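Local coordinates for protein beta-Lactamase/D-Alanine Carboxypeptidase (Pseudomonas syringae pv. tomato, PDB 5EVI) that probably hydrolyses beta-lactam antibiotics as a class C serine beta-lactamase, turning a beta-lactam and water into a substituted beta-amino acid, at residues T74-T79 against Q253-D258; D258-Y263 against L273-Y278; T319-G324 against Y347-R352. One frame throughout, in Å; residues are numbered along the deposited sequence.

Contact 1 (T74-T79 against Q253-D258); sequences TATLAT and QRALSD
Thr79 meets Ala255 through a first torsion that sets OG1 between its backbone N and carbonyl carbon (chi1 64°) and turns CG2 anti to the carbonyl carbon. CB already faces helix 250-258, and this torsion puts OG1 at Ala255 O, where it donates a hydrogen bond at 2.7 Å. It arrives from the side of that carbonyl and tilted out of its plane. Thr76, one turn earlier, uses its hydroxyl in the other way: OG1 bonds within its own helix to Thr72 O, which leaves CG2 as the outward group, 4.2 Å from Leu256 CD2. Two threonines a turn apart thus give one apolar contact and one polar one.

Ala255 suits the crossing because its single methyl takes little room: CB lies 3.7 Å from Thr79 OG1, and the short segments pass with their axes 8.2 Å apart at 128°. Beyond it, Thr79 CG2 rests 4.2 Å from Asp258 CB. From CB the carboxylate of Asp258 turns away from this methyl, to a salt bridge one turn back in its own helix, Arg254 NE to Asp258 OD2 at 2.7 Å, with OD2 lying in the guanidinium plane. Phe238 of helix 232-243 packs on both Thr76 and Leu256 and extends the apolar side.

The chemistry is therefore divided: a buried threonine hydroxyl satisfies a main-chain carbonyl in the last turns of helix 250-258, small methyl groups allow the close crossing, and the ion pair of the partly exposed Asp258 stays within one helix instead of joining the two.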
loop_
_atom_site.group_PDB
_atom_site.type_symbol
_atom_site.label_atom_id
_atom_site.label_comp_id
_atom_site.label_asym_id
_atom_site.label_seq_id
_atom_site.Cartn_x
_atom_site.Cartn_y
_atom_site.Cartn_z
ATOM N N THR D 74 -0.862 -5.125 5.075
ATOM C CA THR D 74 -0.788 -5.131 6.535
ATOM C C THR D 74 -2.123 -4.689 7.133
ATOM O O THR D 74 -2.596 -5.303 8.091
ATOM C CB THR D 74 0.329 -4.225 7.060
ATOM O OG1 THR D 74 1.589 -4.829 6.758
ATOM C CG2 THR D 74 0.240 -4.032 8.559
ATOM N N ALA D 75 -2.689 -3.604 6.594
ATOM C CA ALA D 75 -3.964 -3.084 7.061
ATOM C C ALA D 75 -5.097 -4.089 6.854
ATOM O O ALA D 75 -5.915 -4.289 7.734
ATOM C CB ALA D 75 -4.272 -1.751 6.389
ATOM N N THR D 76 -5.117 -4.753 5.706
ATOM C CA THR D 76 -6.075 -5.826 5.475
ATOM C C THR D 76 -5.880 -6.962 6.490
ATOM O O THR D 76 -6.859 -7.471 7.042
ATOM C CB THR D 76 -6.024 -6.321 4.032
ATOM O OG1 THR D 76 -6.004 -5.182 3.145
ATOM C CG2 THR D 76 -7.234 -7.213 3.747
ATOM N N LEU D 77 -4.628 -7.293 6.813
ATOM C CA LEU D 77 -4.351 -8.331 7.836
ATOM C C LEU D 77 -4.986 -7.937 9.169
ATOM O O LEU D 77 -5.691 -8.735 9.784
ATOM C CB LEU D 77 -2.845 -8.539 8.021
ATOM C CG LEU D 77 -2.403 -9.813 8.746
ATOM C CD1 LEU D 77 -2.446 -10.998 7.786
ATOM C CD2 LEU D 77 -1.004 -9.645 9.329
ATOM N N ALA D 78 -4.758 -6.698 9.599
ATOM C CA ALA D 78 -5.352 -6.204 10.858
ATOM C C ALA D 78 -6.897 -6.181 10.838
ATOM O O ALA D 78 -7.545 -6.592 11.817
ATOM C CB ALA D 78 -4.805 -4.833 11.185
ATOM N N THR D 79 -7.496 -5.730 9.731
ATOM C CA THR D 79 -8.967 -5.718 9.640
ATOM C C THR D 79 -9.562 -7.119 9.439
ATOM O O THR D 79 -10.738 -7.332 9.724
ATOM C CB THR D 79 -9.503 -4.796 8.523
ATOM O OG1 THR D 79 -9.080 -5.284 7.249
ATOM C CG2 THR D 79 -9.046 -3.348 8.739
ATOM N N GLN D 253 -14.472 -10.451 3.128
ATOM C CA GLN D 253 -15.227 -9.336 2.526
ATOM C C GLN D 253 -15.222 -8.113 3.422
ATOM O O GLN D 253 -14.858 -7.030 3.002
ATOM C CB GLN D 253 -16.691 -9.731 2.247
ATOM C CG GLN D 253 -16.882 -10.646 1.047
ATOM C CD GLN D 253 -16.992 -9.907 -0.280
ATOM O OE1 GLN D 253 -16.424 -10.328 -1.289
ATOM N NE2 GLN D 253 -17.741 -8.798 -0.283
ATOM N N ARG D 254 -15.640 -8.288 4.666
ATOM C CA ARG D 254 -15.597 -7.195 5.644
ATOM C C ARG D 254 -14.191 -6.603 5.801
ATOM O O ARG D 254 -14.055 -5.378 5.905
ATOM C CB ARG D 254 -16.100 -7.682 6.993
ATOM C CG ARG D 254 -16.161 -6.590 8.018
ATOM C CD ARG D 254 -16.199 -7.112 9.427
ATOM N NE ARG D 254 -15.883 -6.045 10.369
ATOM C CZ ARG D 254 -16.049 -6.131 11.680
ATOM N NH1 ARG D 254 -15.730 -5.095 12.433
ATOM N NH2 ARG D 254 -16.559 -7.228 12.242
ATOM N N ALA D 255 -13.177 -7.479 5.847
ATOM C CA ALA D 255 -11.753 -7.067 5.950
ATOM C C ALA D 255 -11.335 -6.132 4.847
ATOM O O ALA D 255 -10.723 -5.105 5.118
ATOM C CB ALA D 255 -10.818 -8.270 5.982
ATOM N N LEU D 256 -11.640 -6.476 3.599
ATOM C CA LEU D 256 -11.289 -5.590 2.484
ATOM C C LEU D 256 -11.998 -4.230 2.595
ATOM O O LEU D 256 -11.379 -3.200 2.376
ATOM C CB LEU D 256 -11.628 -6.242 1.138
ATOM C CG LEU D 256 -10.894 -7.555 0.820
ATOM C CD1 LEU D 256 -11.756 -8.447 -0.069
ATOM C CD2 LEU D 256 -9.526 -7.314 0.204
ATOM N N SER D 257 -13.290 -4.245 2.938
ATOM C CA SER D 257 -14.108 -3.029 2.986
ATOM C C SER D 257 -13.678 -2.093 4.127
ATOM O O SER D 257 -13.584 -0.861 3.946
ATOM C CB SER D 257 -15.580 -3.416 3.146
ATOM O OG SER D 257 -16.403 -2.274 3.135
ATOM N N ASP D 258 -13.388 -2.676 5.295
ATOM C CA ASP D 258 -13.041 -1.862 6.488
ATOM C C ASP D 258 -11.713 -1.086 6.369
ATOM O O ASP D 258 -11.552 -0.029 7.005
ATOM C CB ASP D 258 -13.067 -2.698 7.786
ATOM C CG ASP D 258 -14.482 -3.216 8.143
ATOM O OD1 ASP D 258 -15.457 -2.779 7.479
ATOM O OD2 ASP D 258 -14.618 -4.064 9.076
#

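Contact 2 (D258-Y263 against L273-Y278); sequences DTRIGY and LAWEQY
Trp275 reaches across to Thr259 and Arg260, and its indole can be followed outward from CB. The first torsion places CG anti to the carbonyl carbon (chi1 -63°), which brings the pyrrole side of the ring against the turn. CD1 has Thr259 OG1 at the ring edge, 3.4 Å away, with Thr259 CB just behind at 3.8 Å; on an oblique approach it also meets Arg260 CG at 3.9 Å, and the arginine chain runs alongside, pointing the same way. Next comes NE1, which donates to water 1, lying in the ring plane at 3.0 Å. That water in turn donates to Thr259 OG1, whose direct protein partner is Leu256 O. The ring also meets Phe331 edge-to-face. Tryptophan suits the place by joining a wide apolar surface to one N-H.

The main chain adds Leu273 N to Thr259 O, a hydrogen bond of 3.1 Å accepted from inside the type I turn Asp258 to Ile261. Arg260 O receives a weak, long bond from Gln277 NE2 at 3.5 Å, reinforced by water 2, which donates to Arg260 O and accepts from Gln277 NE2. At the far end, Leu273 CD1 touches Tyr263 CE2 at 4.1 Å.

Helix 70-83 lies against Thr259, Leu273 and Trp275, while strand 315-321, the sheet neighbour of strand 276-278, contacts Trp275 and Gln277; the contact thus fills the corner between that helix and the sheet.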
loop_
_atom_site.group_PDB
_atom_site.type_symbol
_atom_site.label_atom_id
_atom_site.label_comp_id
_atom_site.label_asym_id
_atom_site.label_seq_id
_atom_site.Cartn_x
_atom_site.Cartn_y
_atom_site.Cartn_z
ATOM N N ASP D 258 -13.388 -2.676 5.295
ATOM C CA ASP D 258 -13.041 -1.862 6.488
ATOM C C ASP D 258 -11.713 -1.086 6.369
ATOM O O ASP D 258 -11.552 -0.029 7.005
ATOM C CB ASP D 258 -13.067 -2.698 7.786
ATOM C CG ASP D 258 -14.482 -3.216 8.143
ATOM O OD1 ASP D 258 -15.457 -2.779 7.479
ATOM O OD2 ASP D 258 -14.618 -4.064 9.076
ATOM N N THR D 259 -10.775 -1.569 5.553
ATOM C CA THR D 259 -9.557 -0.795 5.273
ATOM C C THR D 259 -9.848 0.521 4.528
ATOM O O THR D 259 -9.079 1.439 4.672
ATOM C CB THR D 259 -8.465 -1.577 4.503
ATOM O OG1 THR D 259 -8.940 -1.932 3.193
ATOM C CG2 THR D 259 -8.024 -2.841 5.277
ATOM N N ARG D 260 -10.940 0.604 3.758
ATOM C CA ARG D 260 -11.333 1.854 3.027
ATOM C C ARG D 260 -12.326 2.739 3.788
ATOM O O ARG D 260 -12.982 3.599 3.214
ATOM C CB ARG D 260 -11.834 1.544 1.611
ATOM C CG ARG D 260 -10.876 0.702 0.770
ATOM C CD ARG D 260 -11.417 0.318 -0.616
ATOM N NE ARG D 260 -12.845 -0.001 -0.663
ATOM C CZ ARG D 260 -13.404 -1.201 -0.511
ATOM N NH1 ARG D 260 -12.676 -2.311 -0.286
ATOM N NH2 ARG D 260 -14.737 -1.298 -0.570
ATOM N N ILE D 261 -12.467 2.486 5.091
ATOM C CA ILE D 261 -13.091 3.434 6.016
ATOM C C ILE D 261 -12.227 4.703 6.211
ATOM O O ILE D 261 -11.042 4.626 6.534
ATOM C CB ILE D 261 -13.408 2.738 7.358
ATOM C CG1 ILE D 261 -14.537 1.717 7.149
ATOM C CG2 ILE D 261 -13.772 3.736 8.461
ATOM C CD1 ILE D 261 -14.733 0.782 8.336
ATOM N N GLY D 262 -12.869 5.863 6.072
ATOM C CA GLY D 262 -12.200 7.150 6.167
ATOM C C GLY D 262 -12.211 7.662 7.590
ATOM O O GLY D 262 -13.290 7.925 8.164
ATOM N N TYR D 263 -11.025 7.830 8.156
ATOM C CA TYR D 263 -10.901 8.233 9.570
ATOM C C TYR D 263 -10.580 9.719 9.734
ATOM O O TYR D 263 -11.045 10.337 10.685
ATOM C CB TYR D 263 -9.829 7.402 10.248
ATOM C CG TYR D 263 -10.165 5.963 10.492
ATOM C CD1 TYR D 263 -10.908 5.579 11.607
ATOM C CD2 TYR D 263 -9.685 4.959 9.640
ATOM C CE1 TYR D 263 -11.193 4.239 11.846
ATOM C CE2 TYR D 263 -9.950 3.619 9.871
ATOM C CZ TYR D 263 -10.711 3.262 10.969
ATOM O OH TYR D 263 -10.982 1.953 11.224
ATOM N N LEU D 273 -7.317 3.279 6.424
ATOM C CA LEU D 273 -6.307 2.421 7.037
ATOM C C LEU D 273 -5.296 2.026 5.959
ATOM O O LEU D 273 -5.553 1.151 5.124
ATOM C CB LEU D 273 -6.949 1.199 7.703
ATOM C CG LEU D 273 -6.164 0.723 8.922
ATOM C CD1 LEU D 273 -6.360 1.668 10.095
ATOM C CD2 LEU D 273 -6.530 -0.692 9.320
ATOM N N ALA D 274 -4.181 2.747 5.950
ATOM C CA ALA D 274 -3.145 2.689 4.907
ATOM C C ALA D 274 -3.605 3.287 3.546
ATOM O O ALA D 274 -2.908 4.140 2.990
ATOM C CB ALA D 274 -2.563 1.283 4.762
ATOM N N TRP D 275 -4.759 2.873 3.012
ATOM C CA TRP D 275 -5.315 3.537 1.826
ATOM C C TRP D 275 -5.542 5.048 2.050
ATOM O O TRP D 275 -5.751 5.510 3.179
ATOM C CB TRP D 275 -6.629 2.898 1.364
ATOM C CG TRP D 275 -6.556 1.482 0.907
ATOM C CD1 TRP D 275 -7.064 0.386 1.543
ATOM C CD2 TRP D 275 -5.994 1.008 -0.313
ATOM N NE1 TRP D 275 -6.835 -0.748 0.795
ATOM C CE2 TRP D 275 -6.189 -0.390 -0.354
ATOM C CE3 TRP D 275 -5.355 1.634 -1.395
ATOM C CZ2 TRP D 275 -5.765 -1.175 -1.430
ATOM C CZ3 TRP D 275 -4.928 0.844 -2.459
ATOM C CH2 TRP D 275 -5.114 -0.540 -2.453
ATOM N N GLU D 276 -5.446 5.798 0.957
ATOM C CA GLU D 276 -5.763 7.215 0.889
ATOM C C GLU D 276 -6.777 7.408 -0.219
ATOM O O GLU D 276 -6.689 6.725 -1.255
ATOM C CB GLU D 276 -4.480 8.009 0.596
ATOM C CG GLU D 276 -3.407 7.725 1.640
ATOM C CD GLU D 276 -2.135 8.538 1.502
ATOM O OE1 GLU D 276 -2.017 9.402 0.595
ATOM O OE2 GLU D 276 -1.223 8.285 2.321
ATOM N N GLN D 277 -7.746 8.313 -0.020
ATOM C CA GLN D 277 -8.802 8.514 -1.033
ATOM C C GLN D 277 -9.231 9.954 -1.199
ATOM O O GLN D 277 -8.969 10.808 -0.347
ATOM C CB GLN D 277 -10.042 7.649 -0.726
ATOM C CG GLN D 277 -10.886 8.146 0.442
ATOM C CD GLN D 277 -12.055 7.244 0.821
ATOM O OE1 GLN D 277 -13.185 7.728 1.077
ATOM N NE2 GLN D 277 -11.797 5.965 0.925
ATOM N N TYR D 278 -9.934 10.200 -2.298
ATOM C CA TYR D 278 -10.368 11.538 -2.685
ATOM C C TYR D 278 -11.821 11.452 -3.148
ATOM O O TYR D 278 -12.153 10.616 -3.994
ATOM C CB TYR D 278 -9.476 12.101 -3.799
ATOM C CG TYR D 278 -8.011 12.116 -3.424
ATOM C CD1 TYR D 278 -7.435 13.238 -2.852
ATOM C CD2 TYR D 278 -7.198 10.983 -3.612
ATOM C CE1 TYR D 278 -6.100 13.259 -2.482
ATOM C CE2 TYR D 278 -5.864 10.986 -3.230
ATOM C CZ TYR D 278 -5.314 12.128 -2.666
ATOM O OH TYR D 278 -3.990 12.160 -2.273
HETATM O O HOH W 1 -7.572 -3.622 1.321
HETATM O O HOH W 2 -13.750 4.153 0.434
#

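Contact 3 (T319-G324 against Y347-R352); sequences TGSTNG and YPNEER. With SO4 (sulfate ion), chain P.
Arg352 faces Gly320 and Ser321 with the edge of its guanidinium, and hydrogen bonds carry most of the contact. NH2 donates to Ser321 OG at 2.9 Å, tilted 20° out of the guanidinium plane, and NH1 adds a weak bond to Gly320 O at 3.0 Å. Within its own segment, NE and NH2 grip Tyr347 O, which fixes the guanidinium's orientation, with NE at 2.8 Å coming nearly along the C=O axis. NH1 also bonds Gly327 O on the adjoining strand. An extended arginine suits this place, since its five N-H groups can serve several oxygens at once.

Thr319 CG2 packs on Asn349 CG at 3.9 Å, the two side chains crossing at about a right angle, and the Asn349 amide lies over one guanidinium face.

A sulfate, probably from the crystallisation liquor, is held by hydroxyls. Thr319 OG1 donates to its O2 at 3.1 Å, Gly320 CA comes within 3.3 Å of its O4, and Ser68 OG bonds it too. Thr319 and Gly320 fit the KTG motif of class C enzymes, so the anion probably marks the active site.

Arg352 thus ties the helix start to the strand, while the strand's threonine hydroxyl addresses an anion.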
loop_
_atom_site.group_PDB
_atom_site.type_symbol
_atom_site.label_atom_id
_atom_site.label_comp_id
_atom_site.label_asym_id
_atom_site.label_seq_id
_atom_site.Cartn_x
_atom_site.Cartn_y
_atom_site.Cartn_z
ATOM N N THR D 319 0.560 5.051 -3.335
ATOM C CA THR D 319 1.881 5.032 -3.927
ATOM C C THR D 319 2.762 4.074 -3.133
ATOM O O THR D 319 2.514 3.797 -1.951
ATOM C CB THR D 319 2.539 6.423 -3.965
ATOM O OG1 THR D 319 2.519 7.025 -2.661
ATOM C CG2 THR D 319 1.831 7.333 -4.920
ATOM N N GLY D 320 3.787 3.554 -3.794
ATOM C CA GLY D 320 4.817 2.783 -3.108
ATOM C C GLY D 320 6.159 2.836 -3.821
ATOM O O GLY D 320 6.234 2.612 -5.039
ATOM N N SER D 321 7.211 3.120 -3.064
ATOM C CA SER D 321 8.565 3.209 -3.579
ATOM C C SER D 321 9.576 2.400 -2.755
ATOM O O SER D 321 9.412 2.191 -1.555
ATOM C CB SER D 321 9.016 4.672 -3.600
ATOM O OG SER D 321 8.192 5.431 -4.455
ATOM N N THR D 322 10.605 1.920 -3.440
ATOM C CA THR D 322 11.834 1.463 -2.810
ATOM C C THR D 322 12.968 2.252 -3.496
ATOM O O THR D 322 12.700 3.227 -4.231
ATOM C CB THR D 322 12.003 -0.077 -2.906
ATOM O OG1 THR D 322 12.028 -0.498 -4.277
ATOM C CG2 THR D 322 10.867 -0.809 -2.178
ATOM N N ASN D 323 14.209 1.844 -3.223
ATOM C CA ASN D 323 15.391 2.406 -3.885
ATOM C C ASN D 323 15.421 2.169 -5.400
ATOM O O ASN D 323 15.883 3.029 -6.145
ATOM C CB ASN D 323 16.734 1.984 -3.218
ATOM C CG ASN D 323 16.740 0.568 -2.611
ATOM O OD1 ASN D 323 15.732 -0.139 -2.563
ATOM N ND2 ASN D 323 17.897 0.171 -2.101
ATOM N N GLY D 324 14.897 1.025 -5.830
ATOM C CA GLY D 324 14.916 0.613 -7.233
ATOM C C GLY D 324 13.593 0.669 -7.969
ATOM O O GLY D 324 13.607 0.725 -9.197
ATOM N N TYR D 347 10.502 6.677 -9.856
ATOM C CA TYR D 347 10.268 7.927 -10.594
ATOM C C TYR D 347 9.165 8.745 -9.888
ATOM O O TYR D 347 8.306 8.163 -9.225
ATOM C CB TYR D 347 9.923 7.660 -12.076
ATOM C CG TYR D 347 8.562 7.015 -12.340
ATOM C CD1 TYR D 347 7.525 7.742 -12.941
ATOM C CD2 TYR D 347 8.314 5.681 -12.007
ATOM C CE1 TYR D 347 6.295 7.160 -13.192
ATOM C CE2 TYR D 347 7.087 5.095 -12.239
ATOM C CZ TYR D 347 6.077 5.829 -12.833
ATOM O OH TYR D 347 4.856 5.230 -13.036
ATOM N N PRO D 348 9.169 10.085 -10.056
ATOM C CA PRO D 348 8.355 10.974 -9.209
ATOM C C PRO D 348 6.872 10.569 -9.106
ATOM O O PRO D 348 6.282 10.153 -10.096
ATOM C CB PRO D 348 8.515 12.344 -9.878
ATOM C CG PRO D 348 9.825 12.248 -10.609
ATOM C CD PRO D 348 9.870 10.844 -11.112
ATOM N N ASN D 349 6.305 10.672 -7.902
ATOM C CA ASN D 349 4.875 10.392 -7.646
ATOM C C ASN D 349 3.916 11.076 -8.622
ATOM O O ASN D 349 2.857 10.522 -8.920
ATOM C CB ASN D 349 4.454 10.846 -6.222
ATOM C CG ASN D 349 4.824 9.852 -5.130
ATOM O OD1 ASN D 349 4.482 10.055 -3.950
ATOM N ND2 ASN D 349 5.519 8.781 -5.499
ATOM N N GLU D 350 4.281 12.275 -9.088
ATOM C CA GLU D 350 3.402 13.089 -9.936
ATOM C C GLU D 350 3.235 12.452 -11.316
ATOM O O GLU D 350 2.135 12.455 -11.874
ATOM C CB GLU D 350 3.925 14.526 -10.084
ATOM C CG GLU D 350 3.806 15.394 -8.828
ATOM C CD GLU D 350 4.801 15.036 -7.724
ATOM O OE1 GLU D 350 5.790 14.302 -8.009
ATOM O OE2 GLU D 350 4.588 15.484 -6.568
ATOM N N GLU D 351 4.322 11.892 -11.847
ATOM C CA GLU D 351 4.273 11.181 -13.134
ATOM C C GLU D 351 3.413 9.910 -13.075
ATOM O O GLU D 351 2.811 9.517 -14.074
ATOM C CB GLU D 351 5.683 10.840 -13.638
ATOM C CG GLU D 351 6.460 11.999 -14.257
ATOM C CD GLU D 351 5.879 12.481 -15.583
ATOM O OE1 GLU D 351 4.954 13.325 -15.550
ATOM O OE2 GLU D 351 6.338 12.022 -16.656
ATOM N N ARG D 352 3.372 9.271 -11.910
ATOM C CA ARG D 352 2.601 8.029 -11.711
ATOM C C ARG D 352 1.121 8.317 -11.746
ATOM O O ARG D 352 0.342 7.668 -12.438
ATOM C CB ARG D 352 2.944 7.379 -10.362
ATOM C CG ARG D 352 4.428 7.154 -10.148
ATOM C CD ARG D 352 4.726 6.374 -8.896
ATOM N NE ARG D 352 6.136 6.523 -8.527
ATOM C CZ ARG D 352 6.699 5.935 -7.486
ATOM N NH1 ARG D 352 5.985 5.103 -6.728
ATOM N NH2 ARG D 352 7.983 6.163 -7.215
HETATM S S SO4 P . 5.337 6.340 -0.421
HETATM O O1 SO4 P . 5.873 7.717 -0.392
HETATM O O2 SO4 P . 3.926 6.338 0.024
HETATM O O3 SO4 P . 6.133 5.529 0.518
HETATM O O4 SO4 P . 5.399 5.767 -1.785
#

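In the fold
Contact 1 is buried, whereas contacts 2 and 3 are only partly so. Contacts 1 and 2 touch and share Asp258: helix 250-258 leads into strand 262-266, and helix 70-83 borders both, with Thr259 CG2 3.3 Å from Thr79 OG1. Contacts 2 and 3 do not touch, their nearest atoms being about 6 Å apart, yet they reach neighbouring strands of one antiparallel sheet, 276-278 and 315-321. Contact 3 lies across the chain's centre from contact 1. The chemistry follows position: methyl groups and one hydroxyl between helices, an indole and two bridging waters where a turn meets the sheet, and a guanidinium network beside a bound anion near the probable active site.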